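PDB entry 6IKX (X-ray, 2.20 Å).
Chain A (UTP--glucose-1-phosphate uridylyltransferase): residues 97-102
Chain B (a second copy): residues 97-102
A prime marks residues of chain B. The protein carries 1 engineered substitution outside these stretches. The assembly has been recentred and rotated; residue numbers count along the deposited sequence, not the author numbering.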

# COMPACT_ATOMS: atom_id res chain seq x y z
N SER A 97 16.77 -16.28 1.09
CA SER A 97 16.45 -14.89 0.70
C SER A 97 15.15 -14.93 -0.12
O SER A 97 14.94 -15.92 -0.81
CB SER A 97 17.61 -14.28 -0.04
OG SER A 97 18.07 -15.20 -1.01
N VAL A 98 14.29 -13.92 0.01
CA VAL A 98 13.09 -13.76 -0.84
C VAL A 98 13.29 -12.54 -1.73
O VAL A 98 13.56 -11.50 -1.18
CB VAL A 98 11.84 -13.61 0.02
CG1 VAL A 98 10.61 -13.42 -0.87
CG2 VAL A 98 11.68 -14.81 0.93
N ILE A 99 13.14 -12.70 -3.04
CA ILE A 99 13.51 -11.70 -4.09
C ILE A 99 12.25 -11.33 -4.89
O ILE A 99 11.43 -12.23 -5.17
CB ILE A 99 14.53 -12.28 -5.08
CG1 ILE A 99 15.78 -12.79 -4.36
CG2 ILE A 99 14.87 -11.26 -6.15
CD1 ILE A 99 16.42 -11.75 -3.46
N SER A 100 12.15 -10.09 -5.34
CA SER A 100 10.98 -9.64 -6.13
C SER A 100 11.42 -9.13 -7.50
O SER A 100 12.42 -8.36 -7.57
CB SER A 100 10.22 -8.58 -5.41
OG SER A 100 9.20 -9.20 -4.66
N VAL A 101 10.64 -9.51 -8.51
CA VAL A 101 10.67 -8.86 -9.84
C VAL A 101 9.23 -8.78 -10.30
O VAL A 101 8.39 -9.60 -9.86
CB VAL A 101 11.58 -9.64 -10.82
CG1 VAL A 101 10.99 -11.00 -11.18
CG2 VAL A 101 11.89 -8.81 -12.06
N ARG A 102 8.93 -7.74 -11.06
CA ARG A 102 7.56 -7.42 -11.54
C ARG A 102 7.32 -8.05 -12.90
O ARG A 102 8.14 -7.83 -13.80
CB ARG A 102 7.36 -5.90 -11.63
CG ARG A 102 7.33 -5.25 -10.26
CD ARG A 102 6.17 -5.70 -9.37
NE ARG A 102 6.08 -4.95 -8.12
CZ ARG A 102 5.66 -3.69 -7.98
NH1 ARG A 102 5.28 -2.96 -9.02
NH2 ARG A 102 5.66 -3.12 -6.79
N SER B 97 16.47 -4.81 -15.91
CA SER B 97 15.50 -5.38 -14.95
C SER B 97 15.66 -4.62 -13.63
O SER B 97 16.78 -4.20 -13.34
CB SER B 97 15.72 -6.87 -14.83
OG SER B 97 17.11 -7.12 -14.67
N VAL B 98 14.58 -4.40 -12.89
CA VAL B 98 14.63 -3.83 -11.52
C VAL B 98 14.21 -4.91 -10.53
O VAL B 98 13.15 -5.45 -10.73
CB VAL B 98 13.72 -2.61 -11.42
CG1 VAL B 98 13.76 -2.05 -10.00
CG2 VAL B 98 14.13 -1.56 -12.44
N ILE B 99 15.03 -5.18 -9.52
CA ILE B 99 14.91 -6.33 -8.58
C ILE B 99 14.75 -5.80 -7.15
O ILE B 99 15.41 -4.80 -6.80
CB ILE B 99 16.17 -7.20 -8.62
CG1 ILE B 99 16.49 -7.69 -10.03
CG2 ILE B 99 16.05 -8.36 -7.64
CD1 ILE B 99 15.33 -8.39 -10.70
N SER B 100 13.99 -6.50 -6.32
CA SER B 100 13.78 -6.08 -4.91
C SER B 100 14.25 -7.16 -3.95
O SER B 100 13.94 -8.36 -4.18
CB SER B 100 12.36 -5.74 -4.66
OG SER B 100 12.17 -4.36 -4.88
N VAL B 101 14.92 -6.71 -2.89
CA VAL B 101 15.16 -7.53 -1.68
C VAL B 101 14.99 -6.58 -0.50
O VAL B 101 15.19 -5.36 -0.66
CB VAL B 101 16.55 -8.21 -1.72
CG1 VAL B 101 17.68 -7.19 -1.61
CG2 VAL B 101 16.66 -9.30 -0.67
N ARG B 102 14.51 -7.14 0.60
CA ARG B 102 14.19 -6.38 1.84
C ARG B 102 15.39 -6.36 2.78
O ARG B 102 15.92 -7.43 3.07
CB ARG B 102 12.99 -7.01 2.56
CG ARG B 102 11.70 -6.82 1.77
CD ARG B 102 11.27 -5.37 1.59
NE ARG B 102 9.95 -5.23 0.97
CZ ARG B 102 8.77 -5.47 1.54
NH1 ARG B 102 8.68 -5.90 2.79
NH2 ARG B 102 7.66 -5.33 0.85
O HOH W 1 13.82 -9.74 0.83
O HOH W 2 10.70 -5.82 -11.77

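What holds the two backbones together? Strand 97-102 of each copy runs antiparallel to its mate, the N-to-C directions 149° apart, and an exact two-fold axis relates them, so every contact occurs twice or lies across the axis. The strands form a single bridge, Ser100 with Ser100′, their CA atoms 4.7 Å apart. Ser100 N donates to Ser100′ O at 2.7 Å, and Ser100′ N returns the bond to Ser100 O at 2.7 Å, both with an N-H...O angle of 159°. The same carbonyls receive CA-H...O contacts, Ile99 CA to Ser100′ O and Ile99′ CA to Ser100 O, each 3.4 Å.

Why does the direct ladder stop after one pair? Strands 31° from perfectly antiparallel diverge on leaving the bridge, and at the next position a water fills the gap. Water 1 donates to Val98 O at 2.7 Å and accepts from Arg102′ N at 2.7 Å; water 2 does the same between Val98′ O and Arg102 N, again 2.7 Å each. The water thus satisfies both backbone groups, extending the hydrogen-bonding pattern by one molecule at each end.

How do the isoleucines and valines meet when their CA-to-CB bonds point sideways? Ile99 and Val101 lie on one face of the paired strands, and the end of Ile99 comes nearer the partner than its CA-to-CB bond would suggest. With chi1 at -56° and chi2 at -53°, both m, Ile99 sets CG2 3.5 Å from Ile99′ CG2 across the axis and carries CD1 to 3.7 Å from Val101′ CG2. Val101, at chi1 68° (p), offers CG2 to Ile99′ CD1, also at 3.7 Å. These rotamers let the branched side chains form a compact apolar cluster in which all four residues are buried, a packing favoured by the hydrophobic effect and van der Waals attraction.

What happens on the other face, where the serines pair? Ser100 CB and Ser100′ CB approach to 3.6 Å, a close meeting that small side chains accommodate. Chi1 is -92°, off the staggered wells, and each hydroxyl lies farther from the axis than its CB: Ser100 OG and Ser100′ OG are 5.7 Å apart, too far to hydrogen-bond to each other. The serines are therefore joined through their backbones, while their side chains touch by carbon. Beyond them, Val98 (t) and Arg102 (m, m, t through chi3) keep their side chains clear of the partner strand, and the Arg102 guanidinium finds its hydrogen bonds elsewhere in the structure.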